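Local coordinates for protein MaoC-like dehydratase (Phytophthora Capsici, PDB 3KH8) that probably catalyses the reversible hydration of enoyl thioesters, as a MaoC-like hot dog hydro-lyase of the hydratase 2 family, at residues 53-56 and 57-60; 222-226 and 227-231. All coordinates share one frame; numbering follows the deposited sequence.

Contact 1: 53-56 and 57-60; sequences TYNQ and RDLL
Asn55 and Asp58 meet because their first torsions turn both polar ends into the same turn: Asn55 holds CG between its backbone N and carbonyl carbon (chi1 61°), while Asp58 carries CG beside its own N, opposite the carbonyl carbon (chi1 -62°). The result is a capping box where strand 48-54 gives way to helix 56-65. Asn55 is the N-cap, and its OD1 accepts from Asp58 N at 3.0 Å, the donor lying nearly in line with the side-chain C=O. In return Asp58 OD2 accepts from Asn55 N at 2.8 Å, an almost straight bond (172°) made on the anti side of the carboxylate. The amide and carboxylate planes are nearly parallel. Asparagine suits the cap because its short amide reaches a first-turn N-H, and aspartate suits the third helical position because its carboxylate can reach back to the cap residue's N-H. A weak bond from Leu59 N to Asn55 O (3.3 Å) opens the helical pattern, and Leu60 N follows, donating to Gln56 O at 3.1 Å. Leu59 CD2 lies 3.8 Å from Tyr54 CD1, an oblique apolar contact between strand end and first helical turn, while Tyr54 OH bonds to Asp137 O. Arg57 extends away to the second subunit, its NE donating to Leu225 O and its NH2 forming a salt bridge with Asp58 OD1 of that subunit; reciprocally, OD1 of this Asp58 meets Arg57 of the second subunit. With an arginine, amide donors and the positive end of a helix dipole around it, the Asp58 carboxylate is probably held ionised.

Contact 2: 222-226 and 227-231; sequences VYRLS and GDYNS
This is a local turn contact in the second hot dog domain, where helix 219-223 runs through the 3-10 segment 224-226 into a loop. The sequence YRLSGDYN fits the hydratase 2 motif, which in relatives carries the catalytic aspartate; Asp228 holds the corresponding place. Gly227 N bonds to Arg224 O at 3.1 Å and closes the turn. Glycine suits this spot because a side chain, at these backbone angles, would collide with the Ser226 carbonyl oxygen. Asp228 OD1 then accepts from Asn230 N, an Asx turn. The ring of Tyr229 folds back against the turn, with Arg224 O 3.2 Å from the plane of one face, displaced toward the rim. Arg224 bends at its third torsion (chi3 -64°), and NH2 donates a hydrogen bond to Tyr229 O at 3.0 Å, tilted from the guanidinium plane. The guanidinium stands nearly perpendicular to the ring, and Tyr229 CD1 lies over one guanidinium face. Arginine, with several N-H donors, can serve the loop carbonyl and still form a salt bridge to Glu76 of the second subunit. One water accepts from Arg224 NE and donates to Asp228 O and Asn230 O; another, in the Tyr229 ring plane, joins its OH to Leu225 O at 2.8 Å from each.

Contact 1 precedes contact 2 along the chain, the first in the N-terminal hydratase 2 domain and the second in the MaoC-like domain. Their centres lie 15 Å apart, and their nearest atoms, about 5 Å apart, do not touch. Helix 56-65, which contact 1 starts, supplies the bridge within the subunit: its later residues Met61, Tyr62 and Val64 pack against residues 222-226. Both contacts also reach the second subunit, where residues 53-60 of one copy face residues 222-231 of the other, with Arg57 resting on Tyr229 and Leu60 on Leu225. The helix capped in contact 1 thus packs the first hot dog half against the second, and the motif-bearing loop of contact 2 lies at the dimer interface.

Contact 1: 53-56 and 57-60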
ATOM      1  N   THR A  53     -13.412   8.055  -8.776  1.00 19.06           N
ATOM      2  CA  THR A  53     -12.166   8.661  -9.221  1.00 18.25           C
ATOM      3  C   THR A  53     -10.993   7.886  -8.634  1.00 17.51           C
ATOM      4  O   THR A  53     -11.011   7.512  -7.462  1.00 17.50           O
ATOM      5  CB  THR A  53     -12.107  10.156  -8.809  1.00 18.48           C
ATOM      6  OG1 THR A  53     -13.166  10.865  -9.465  1.00 18.57           O
ATOM      7  CG2 THR A  53     -10.773  10.796  -9.189  1.00 18.52           C
ATOM      8  N   TYR A  54      -9.995   7.628  -9.472  1.00 16.72           N
ATOM      9  CA  TYR A  54      -8.755   6.981  -9.055  1.00 16.15           C
ATOM     10  C   TYR A  54      -7.595   7.758  -9.664  1.00 15.61           C
ATOM     11  O   TYR A  54      -7.733   8.339 -10.745  1.00 15.42           O
ATOM     12  CB  TYR A  54      -8.714   5.520  -9.544  1.00 16.00           C
ATOM     13  CG  TYR A  54      -8.648   5.397 -11.054  1.00 16.14           C
ATOM     14  CD1 TYR A  54      -7.425   5.235 -11.713  1.00 15.86           C
ATOM     15  CD2 TYR A  54      -9.806   5.474 -11.827  1.00 15.91           C
ATOM     16  CE1 TYR A  54      -7.363   5.144 -13.095  1.00 16.03           C
ATOM     17  CE2 TYR A  54      -9.752   5.383 -13.209  1.00 15.99           C
ATOM     18  CZ  TYR A  54      -8.534   5.223 -13.836  1.00 16.23           C
ATOM     19  OH  TYR A  54      -8.490   5.141 -15.209  1.00 16.56           O
ATOM     20  N   ASN A  55      -6.458   7.775  -8.973  1.00 15.02           N
ATOM     21  CA  ASN A  55      -5.224   8.278  -9.576  1.00 14.40           C
ATOM     22  C   ASN A  55      -4.204   7.155  -9.775  1.00 14.38           C
ATOM     23  O   ASN A  55      -4.474   6.005  -9.419  1.00 13.79           O
ATOM     24  CB  ASN A  55      -4.650   9.494  -8.813  1.00 14.19           C
ATOM     25  CG  ASN A  55      -4.275   9.190  -7.362  1.00 13.62           C
ATOM     26  OD1 ASN A  55      -3.878   8.079  -7.014  1.00 13.13           O
ATOM     27  ND2 ASN A  55      -4.381  10.207  -6.509  1.00 12.63           N
ATOM     28  N   GLN A  56      -3.054   7.482 -10.368  1.00 14.27           N
ATOM     29  CA  GLN A  56      -1.990   6.502 -10.586  1.00 14.52           C
ATOM     30  C   GLN A  56      -1.574   5.799  -9.302  1.00 13.92           C
ATOM     31  O   GLN A  56      -1.385   4.583  -9.285  1.00 14.04           O
ATOM     32  CB  GLN A  56      -0.756   7.163 -11.187  1.00 14.78           C
ATOM     33  CG  GLN A  56      -0.814   7.352 -12.667  1.00 17.17           C
ATOM     34  CD  GLN A  56       0.561   7.428 -13.282  1.00 19.00           C
ATOM     35  OE1 GLN A  56       1.491   7.977 -12.684  1.00 19.93           O
ATOM     36  NE2 GLN A  56       0.704   6.867 -14.475  1.00 18.07           N
ATOM     37  N   ARG A  57      -1.417   6.576  -8.235  1.00 13.34           N
ATOM     38  CA  ARG A  57      -1.006   6.038  -6.942  1.00 12.83           C
ATOM     39  C   ARG A  57      -1.990   4.977  -6.428  1.00 12.51           C
ATOM     40  O   ARG A  57      -1.567   3.966  -5.871  1.00 12.29           O
ATOM     41  CB  ARG A  57      -0.825   7.173  -5.932  1.00 12.99           C
ATOM     42  CG  ARG A  57      -0.349   6.753  -4.552  1.00 13.13           C
ATOM     43  CD  ARG A  57      -0.054   7.983  -3.724  1.00 13.99           C
ATOM     44  NE  ARG A  57       0.341   7.674  -2.355  1.00 15.16           N
ATOM     45  CZ  ARG A  57      -0.375   8.000  -1.283  1.00 16.90           C
ATOM     46  NH1 ARG A  57      -1.528   8.649  -1.424  1.00 18.70           N
ATOM     47  NH2 ARG A  57       0.062   7.694  -0.069  1.00 17.23           N
ATOM     48  N   ASP A  58      -3.291   5.198  -6.635  1.00 12.16           N
ATOM     49  CA  ASP A  58      -4.305   4.195  -6.284  1.00 11.91           C
ATOM     50  C   ASP A  58      -4.077   2.875  -7.023  1.00 11.61           C
ATOM     51  O   ASP A  58      -4.283   1.805  -6.456  1.00 11.69           O
ATOM     52  CB  ASP A  58      -5.726   4.706  -6.569  1.00 11.90           C
ATOM     53  CG  ASP A  58      -6.087   5.938  -5.750  1.00 12.46           C
ATOM     54  OD1 ASP A  58      -5.796   5.971  -4.533  1.00 11.96           O
ATOM     55  OD2 ASP A  58      -6.677   6.875  -6.335  1.00 13.37           O
ATOM     56  N   LEU A  59      -3.668   2.963  -8.289  1.00 11.29           N
ATOM     57  CA  LEU A  59      -3.383   1.775  -9.098  1.00 11.06           C
ATOM     58  C   LEU A  59      -2.195   0.986  -8.549  1.00 10.86           C
ATOM     59  O   LEU A  59      -2.247  -0.247  -8.461  1.00 10.63           O
ATOM     60  CB  LEU A  59      -3.137   2.156 -10.566  1.00 11.10           C
ATOM     61  CG  LEU A  59      -4.263   2.842 -11.355  1.00 11.53           C
ATOM     62  CD1 LEU A  59      -3.806   3.142 -12.783  1.00 11.26           C
ATOM     63  CD2 LEU A  59      -5.530   2.009 -11.374  1.00 11.22           C
ATOM     64  N   LEU A  60      -1.135   1.704  -8.175  1.00 10.52           N
ATOM     65  CA  LEU A  60       0.040   1.099  -7.544  1.00 10.35           C
ATOM     66  C   LEU A  60      -0.303   0.452  -6.204  1.00 10.42           C
ATOM     67  O   LEU A  60       0.142  -0.660  -5.919  1.00  9.84           O
ATOM     68  CB  LEU A  60       1.160   2.137  -7.368  1.00 10.37           C
ATOM     69  CG  LEU A  60       1.680   2.850  -8.629  1.00  9.84           C
ATOM     70  CD1 LEU A  60       2.737   3.898  -8.293  1.00  9.53           C
ATOM     71  CD2 LEU A  60       2.246   1.855  -9.628  1.00 11.11           C
TER

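Contact 2: 222-226 and 227-231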
ATOM      1  N   VAL A 222      -2.733  -4.307   3.858  1.00 12.40           N
ATOM      2  CA  VAL A 222      -2.342  -3.555   2.663  1.00 12.47           C
ATOM      3  C   VAL A 222      -3.503  -3.496   1.671  1.00 12.00           C
ATOM      4  O   VAL A 222      -3.818  -2.427   1.141  1.00 11.95           O
ATOM      5  CB  VAL A 222      -1.077  -4.158   1.979  1.00 12.35           C
ATOM      6  CG1 VAL A 222      -0.608  -3.268   0.824  1.00 12.86           C
ATOM      7  CG2 VAL A 222       0.047  -4.325   2.990  1.00 13.65           C
ATOM      8  N   TYR A 223      -4.147  -4.638   1.432  1.00 11.60           N
ATOM      9  CA  TYR A 223      -5.250  -4.697   0.463  1.00 11.11           C
ATOM     10  C   TYR A 223      -6.417  -3.763   0.809  1.00 11.00           C
ATOM     11  O   TYR A 223      -7.015  -3.160  -0.084  1.00 10.70           O
ATOM     12  CB  TYR A 223      -5.754  -6.134   0.238  1.00 10.98           C
ATOM     13  CG  TYR A 223      -6.868  -6.167  -0.783  1.00 10.66           C
ATOM     14  CD1 TYR A 223      -6.589  -6.110  -2.146  1.00  9.61           C
ATOM     15  CD2 TYR A 223      -8.203  -6.195  -0.384  1.00 10.11           C
ATOM     16  CE1 TYR A 223      -7.609  -6.103  -3.087  1.00 11.15           C
ATOM     17  CE2 TYR A 223      -9.235  -6.181  -1.322  1.00 11.33           C
ATOM     18  CZ  TYR A 223      -8.927  -6.141  -2.667  1.00 10.57           C
ATOM     19  OH  TYR A 223      -9.927  -6.128  -3.597  1.00 13.32           O
ATOM     20  N   ARG A 224      -6.733  -3.632   2.096  1.00 11.22           N
ATOM     21  CA  ARG A 224      -7.857  -2.783   2.531  1.00 11.44           C
ATOM     22  C   ARG A 224      -7.720  -1.312   2.109  1.00 11.47           C
ATOM     23  O   ARG A 224      -8.714  -0.577   2.038  1.00 11.36           O
ATOM     24  CB  ARG A 224      -8.089  -2.897   4.043  1.00 11.42           C
ATOM     25  CG  ARG A 224      -6.979  -2.349   4.937  1.00 11.93           C
ATOM     26  CD  ARG A 224      -7.104  -2.917   6.355  1.00 12.68           C
ATOM     27  NE  ARG A 224      -8.338  -2.488   7.020  1.00 12.56           N
ATOM     28  CZ  ARG A 224      -8.485  -1.333   7.666  1.00 12.86           C
ATOM     29  NH1 ARG A 224      -7.468  -0.478   7.750  1.00 11.51           N
ATOM     30  NH2 ARG A 224      -9.649  -1.033   8.240  1.00 11.89           N
ATOM     31  N   LEU A 225      -6.488  -0.899   1.813  1.00 11.33           N
ATOM     32  CA  LEU A 225      -6.203   0.489   1.456  1.00 11.54           C
ATOM     33  C   LEU A 225      -6.731   0.852   0.068  1.00 11.67           C
ATOM     34  O   LEU A 225      -6.720   2.019  -0.321  1.00 11.98           O
ATOM     35  CB  LEU A 225      -4.700   0.794   1.600  1.00 11.48           C
ATOM     36  CG  LEU A 225      -4.092   0.487   2.983  1.00 12.01           C
ATOM     37  CD1 LEU A 225      -2.618   0.870   3.080  1.00 12.13           C
ATOM     38  CD2 LEU A 225      -4.878   1.155   4.089  1.00 10.87           C
ATOM     39  N   SER A 226      -7.211  -0.151  -0.664  1.00 12.01           N
ATOM     40  CA  SER A 226      -7.847   0.068  -1.960  1.00 12.20           C
ATOM     41  C   SER A 226      -9.359   0.314  -1.855  1.00 12.65           C
ATOM     42  O   SER A 226     -10.029   0.495  -2.873  1.00 13.06           O
ATOM     43  CB  SER A 226      -7.537  -1.091  -2.918  1.00 12.17           C
ATOM     44  OG  SER A 226      -6.179  -1.046  -3.329  1.00 11.70           O
ATOM     45  N   GLY A 227      -9.897   0.313  -0.635  1.00 12.91           N
ATOM     46  CA  GLY A 227     -11.281   0.740  -0.431  1.00 13.15           C
ATOM     47  C   GLY A 227     -12.157  -0.014   0.550  1.00 13.47           C
ATOM     48  O   GLY A 227     -13.151   0.540   1.032  1.00 13.35           O
ATOM     49  N   ASP A 228     -11.815  -1.272   0.840  1.00 13.49           N
ATOM     50  CA  ASP A 228     -12.638  -2.103   1.727  1.00 13.68           C
ATOM     51  C   ASP A 228     -12.046  -2.204   3.135  1.00 13.53           C
ATOM     52  O   ASP A 228     -11.204  -3.061   3.411  1.00 13.03           O
ATOM     53  CB  ASP A 228     -12.876  -3.495   1.116  1.00 13.64           C
ATOM     54  CG  ASP A 228     -13.845  -4.349   1.936  1.00 14.51           C
ATOM     55  OD1 ASP A 228     -14.256  -3.931   3.042  1.00 14.91           O
ATOM     56  OD2 ASP A 228     -14.195  -5.454   1.469  1.00 14.50           O
ATOM     57  N   TYR A 229     -12.532  -1.334   4.022  1.00 13.70           N
ATOM     58  CA  TYR A 229     -11.994  -1.192   5.375  1.00 14.29           C
ATOM     59  C   TYR A 229     -12.760  -1.988   6.440  1.00 14.67           C
ATOM     60  O   TYR A 229     -12.532  -1.813   7.641  1.00 14.68           O
ATOM     61  CB  TYR A 229     -11.883   0.299   5.752  1.00 14.05           C
ATOM     62  CG  TYR A 229     -10.876   1.054   4.906  1.00 14.16           C
ATOM     63  CD1 TYR A 229      -9.573   1.265   5.361  1.00 14.32           C
ATOM     64  CD2 TYR A 229     -11.216   1.539   3.640  1.00 14.00           C
ATOM     65  CE1 TYR A 229      -8.641   1.952   4.578  1.00 13.79           C
ATOM     66  CE2 TYR A 229     -10.295   2.215   2.855  1.00 13.36           C
ATOM     67  CZ  TYR A 229      -9.011   2.420   3.329  1.00 13.20           C
ATOM     68  OH  TYR A 229      -8.098   3.092   2.546  1.00 13.23           O
ATOM     69  N   ASN A 230     -13.640  -2.881   5.986  1.00 15.42           N
ATOM     70  CA  ASN A 230     -14.351  -3.829   6.854  1.00 16.25           C
ATOM     71  C   ASN A 230     -13.461  -4.395   7.962  1.00 16.78           C
ATOM     72  O   ASN A 230     -12.406  -4.982   7.690  1.00 16.49           O
ATOM     73  CB  ASN A 230     -14.933  -4.971   6.001  1.00 16.42           C
ATOM     74  CG  ASN A 230     -15.970  -5.813   6.746  1.00 17.02           C
ATOM     75  OD1 ASN A 230     -16.022  -5.834   7.977  1.00 17.85           O
ATOM     76  ND2 ASN A 230     -16.800  -6.519   5.985  1.00 17.58           N
ATOM     77  N   SER A 231     -13.897  -4.219   9.210  1.00 17.42           N
ATOM     78  CA  SER A 231     -13.148  -4.675  10.386  1.00 18.31           C
ATOM     79  C   SER A 231     -12.936  -6.191  10.423  1.00 18.63           C
ATOM     80  O   SER A 231     -12.028  -6.675  11.095  1.00 18.51           O
ATOM     81  CB  SER A 231     -13.832  -4.209  11.678  1.00 18.38           C
ATOM     82  OG  SER A 231     -15.156  -4.709  11.756  1.00 19.96           O
TER
HETATM   83  O   HOH W   1      -9.930  -2.925  -0.610  1.00 13.56           O
HETATM   84  O   HOH W   2     -10.459  -4.132   6.101  1.00 13.47           O
HETATM   85  O   HOH W   3      -9.111   3.470   0.006  1.00 14.28           O